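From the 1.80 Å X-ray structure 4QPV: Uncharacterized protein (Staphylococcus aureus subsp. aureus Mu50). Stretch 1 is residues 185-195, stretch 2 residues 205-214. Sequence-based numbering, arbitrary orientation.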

# COMPACT_ATOMS: atom_id res chain seq x y z
N ASP A 185 14.76 -2.66 -15.01
CA ASP A 185 15.64 -1.87 -15.89
C ASP A 185 15.06 -0.49 -16.10
O ASP A 185 15.78 0.50 -15.99
N GLU A 186 13.73 -0.41 -16.33
CA GLU A 186 13.01 0.85 -16.51
C GLU A 186 13.06 1.67 -15.21
O GLU A 186 13.29 2.88 -15.28
N TYR A 187 12.95 1.00 -14.03
CA TYR A 187 13.06 1.66 -12.73
C TYR A 187 14.46 2.29 -12.59
O TYR A 187 14.58 3.45 -12.20
N LYS A 188 15.51 1.50 -12.88
CA LYS A 188 16.90 1.96 -12.77
C LYS A 188 17.18 3.16 -13.68
O LYS A 188 17.81 4.12 -13.25
N ARG A 189 16.66 3.13 -14.91
CA ARG A 189 16.89 4.18 -15.90
C ARG A 189 16.07 5.46 -15.63
O ARG A 189 16.61 6.55 -15.77
N TYR A 190 14.79 5.33 -15.30
CA TYR A 190 13.93 6.51 -15.19
C TYR A 190 13.60 6.99 -13.77
O TYR A 190 13.30 8.18 -13.61
N PHE A 191 13.60 6.10 -12.76
CA PHE A 191 13.12 6.53 -11.45
C PHE A 191 14.17 6.56 -10.33
O PHE A 191 14.17 7.51 -9.55
N GLN A 192 15.04 5.55 -10.21
CA GLN A 192 16.06 5.57 -9.15
C GLN A 192 16.89 6.90 -9.15
O GLN A 192 17.07 7.45 -8.06
N PRO A 193 17.33 7.47 -10.32
CA PRO A 193 18.10 8.73 -10.27
C PRO A 193 17.33 9.93 -9.68
O PRO A 193 17.96 10.93 -9.35
N LEU A 194 15.99 9.83 -9.53
CA LEU A 194 15.19 10.94 -9.01
C LEU A 194 15.16 11.02 -7.48
O LEU A 194 14.82 12.09 -6.96
N ILE A 195 15.48 9.93 -6.77
CA ILE A 195 15.38 9.85 -5.30
C ILE A 195 16.07 11.04 -4.57
O ILE A 195 15.45 11.70 -3.74
N GLY A 205 11.06 15.58 -12.92
CA GLY A 205 11.56 14.27 -13.32
C GLY A 205 10.46 13.24 -13.53
O GLY A 205 10.50 12.48 -14.51
N MSE A 206 9.46 13.24 -12.62
CA MSE A 206 8.28 12.36 -12.66
C MSE A 206 7.44 12.66 -13.91
O MSE A 206 6.98 11.72 -14.56
N ARG A 207 7.26 13.96 -14.23
CA ARG A 207 6.54 14.42 -15.43
C ARG A 207 7.24 13.91 -16.69
O ARG A 207 6.59 13.32 -17.54
N ASN A 208 8.58 14.11 -16.77
CA ASN A 208 9.41 13.67 -17.90
C ASN A 208 9.38 12.14 -18.04
O ASN A 208 9.29 11.66 -19.17
N SER A 209 9.41 11.39 -16.92
CA SER A 209 9.38 9.92 -16.96
C SER A 209 8.10 9.41 -17.67
O SER A 209 8.18 8.52 -18.51
N LYS A 210 6.96 10.03 -17.36
CA LYS A 210 5.66 9.68 -17.94
C LYS A 210 5.63 9.94 -19.44
O LYS A 210 5.01 9.16 -20.17
N LYS A 211 6.27 11.04 -19.89
CA LYS A 211 6.33 11.40 -21.30
C LYS A 211 7.19 10.37 -22.04
O LYS A 211 6.75 9.84 -23.05
N GLN A 212 8.37 10.02 -21.48
CA GLN A 212 9.31 9.07 -22.08
C GLN A 212 8.75 7.63 -22.14
O GLN A 212 8.96 6.93 -23.14
N LEU A 213 8.00 7.23 -21.11
CA LEU A 213 7.39 5.89 -20.98
C LEU A 213 5.97 5.85 -21.56
O LEU A 213 5.32 4.79 -21.51
N LYS A 214 5.49 6.99 -22.10
CA LYS A 214 4.21 7.17 -22.76
C LYS A 214 3.03 6.72 -21.87
O LYS A 214 2.19 5.91 -22.27

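The contact between the two stretches is small, burying 423 Å² in total, and no hydrogen bond crosses it; it is held by apolar packing. At its centre lies F191, whose CA-to-CB bond points sideways but whose m rotamer (chi1 -61°, chi2 -81°) brings the ring nearer to the second helix. Three residues of stretch 2 meet this ring. The selenium of selenomethionine M206 sits at the ring edge, near its plane, with SE 3.9 Å from F191 CD1 and 5.0 Å from the ring centroid. Farther along the chain, just past the helix, L213 CD1 reaches to 3.6 Å from F191 CE2, while S209 OG lies 3.3 Å from F191 CE1. M206 is m at all three chi angles; the first two place its selenium close to both F191 and L194.

L194 points toward stretch 2 in the m,t rotamer and closes one end of the apolar cluster. Its CD1 lies 3.7 Å from G205 C and 4.1 Å from M206 SE, so the leucine packs against backbone as well as side chain. The glycine makes this approach possible: a CB at G205 would point toward stretch 1 and fall 2.4 Å from L194 CD2, a clash.

Toward the other end, Y190 and L213 provide the two largest covered areas. Y190 points toward stretch 2 with chi1 in m, and its backbone comes close to that of S209, the two CA atoms being 6.0 Å apart. L213, m,t, starts sideways, but its end turns in: CG lies over one face of the Y190 ring, 4.2 Å from the centroid and 17° off the normal, a CH-pi contact, and CD2 is 3.8 Å from Y190 CE2. L213 thus packs against both aromatic rings; its CD1 lies close to both, 3.6 Å from F191 CE2 and 4.0 Å from Y190 CD2.

The polar bonds made by these side chains do not cross the contact. S209 points toward stretch 1, yet its p rotamer directs OG back to the helix backbone, where it donates a hydrogen bond to M206 O at 2.5 Å; the hydroxyl can therefore sit beside F191 without needing a polar partner across the contact. Near the outer edge of the contact, Q212 places CB 3.6 Å from Y190 CE1, but its m,m side chain then leads away, and NE2 makes a weak hydrogen bond to N208 OD1 at 3.3 Å. E186, m,t, points toward stretch 2 and brings OE2 to 4.0 Å from L213 CD2, a van der Waals contact at the polar edge.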

# COMPACT_ATOMS: atom_id res chain seq x y z
CB ASP A 185 15.88 -2.57 -17.25
CG ASP A 185 16.89 -3.71 -17.21
OD1 ASP A 185 17.62 -3.82 -16.20
OD2 ASP A 185 16.96 -4.47 -18.20
CB GLU A 186 11.57 0.62 -16.96
CG GLU A 186 11.46 0.29 -18.44
CD GLU A 186 10.16 -0.31 -18.94
OE1 GLU A 186 9.40 -0.89 -18.12
OE2 GLU A 186 9.93 -0.26 -20.16
CB TYR A 187 12.79 0.69 -11.57
CG TYR A 187 13.03 1.33 -10.21
CD1 TYR A 187 12.03 2.07 -9.58
CD2 TYR A 187 14.27 1.24 -9.59
CE1 TYR A 187 12.26 2.70 -8.36
CE2 TYR A 187 14.52 1.88 -8.37
CZ TYR A 187 13.50 2.59 -7.75
OH TYR A 187 13.71 3.22 -6.55
CB LYS A 188 17.88 0.81 -13.08
CG LYS A 188 17.89 -0.31 -12.04
CD LYS A 188 18.72 0.03 -10.81
CE LYS A 188 18.82 -1.13 -9.86
NZ LYS A 188 19.16 -0.67 -8.49
CB ARG A 189 16.56 3.63 -17.30
CG ARG A 189 16.78 4.63 -18.44
CD ARG A 189 16.41 4.03 -19.78
NE ARG A 189 16.49 5.03 -20.84
CZ ARG A 189 16.12 4.81 -22.10
NH1 ARG A 189 15.63 3.63 -22.46
NH2 ARG A 189 16.22 5.77 -23.00
CB TYR A 190 12.61 6.24 -15.92
CG TYR A 190 12.75 6.03 -17.41
CD1 TYR A 190 12.91 7.11 -18.27
CD2 TYR A 190 12.67 4.76 -17.97
CE1 TYR A 190 13.04 6.93 -19.65
CE2 TYR A 190 12.79 4.56 -19.35
CZ TYR A 190 12.97 5.66 -20.18
OH TYR A 190 13.07 5.47 -21.54
CB PHE A 191 11.93 5.67 -11.04
CG PHE A 191 10.77 5.80 -12.01
CD1 PHE A 191 9.89 6.87 -11.93
CD2 PHE A 191 10.55 4.83 -12.99
CE1 PHE A 191 8.81 6.99 -12.82
CE2 PHE A 191 9.47 4.95 -13.87
CZ PHE A 191 8.61 6.03 -13.79
CB GLN A 192 17.00 4.36 -9.23
CG GLN A 192 17.78 4.16 -7.93
CD GLN A 192 18.45 2.82 -7.82
OE1 GLN A 192 17.87 1.78 -8.16
NE2 GLN A 192 19.65 2.80 -7.25
CB PRO A 193 18.45 9.01 -11.74
CG PRO A 193 18.36 7.69 -12.41
CD PRO A 193 17.23 6.99 -11.72
CB LEU A 194 13.73 10.86 -9.52
CG LEU A 194 13.50 10.86 -11.03
CD1 LEU A 194 12.01 10.76 -11.34
CD2 LEU A 194 14.12 12.08 -11.70
CB ILE A 195 15.90 8.49 -4.74
CG1 ILE A 195 15.12 7.28 -5.33
CG2 ILE A 195 15.87 8.48 -3.20
CD1 ILE A 195 15.80 5.84 -5.09
CB MSE A 206 7.42 12.53 -11.39
CG MSE A 206 8.01 11.84 -10.17
SE MSE A 206 8.15 9.90 -10.31
CE MSE A 206 6.29 9.48 -10.03
CB ARG A 207 6.41 15.96 -15.47
CG ARG A 207 5.26 16.49 -14.62
CD ARG A 207 5.23 18.01 -14.60
NE ARG A 207 4.78 18.50 -13.30
CZ ARG A 207 5.55 19.15 -12.43
NH1 ARG A 207 6.82 19.42 -12.73
NH2 ARG A 207 5.06 19.55 -11.27
CB ASN A 208 10.86 14.18 -17.75
CG ASN A 208 11.78 13.75 -18.88
OD1 ASN A 208 11.58 14.12 -20.05
ND2 ASN A 208 12.80 12.96 -18.55
CB SER A 209 9.46 9.33 -15.55
OG SER A 209 8.28 9.57 -14.80
CB LYS A 210 4.53 10.45 -17.25
CG LYS A 210 4.16 9.83 -15.91
CD LYS A 210 2.99 10.52 -15.23
CE LYS A 210 2.66 9.87 -13.90
NZ LYS A 210 3.80 9.93 -12.95
CB LYS A 211 6.89 12.82 -21.47
CG LYS A 211 6.47 13.48 -22.78
CD LYS A 211 6.89 14.94 -22.84
CE LYS A 211 6.45 15.60 -24.12
NZ LYS A 211 6.83 17.04 -24.16
CB GLN A 212 10.66 9.09 -21.33
CG GLN A 212 11.42 10.43 -21.36
CD GLN A 212 11.42 11.15 -22.70
OE1 GLN A 212 11.88 10.62 -23.72
NE2 GLN A 212 10.91 12.38 -22.72
CB LEU A 213 7.38 5.43 -19.51
CG LEU A 213 8.74 5.00 -18.95
CD1 LEU A 213 8.76 5.08 -17.44
CD2 LEU A 213 9.13 3.60 -19.43
CB LYS A 214 4.20 6.47 -24.14
CG LYS A 214 5.01 7.24 -25.20
CD LYS A 214 6.00 6.35 -25.93
CE LYS A 214 6.94 7.13 -26.83
NZ LYS A 214 6.25 7.71 -28.02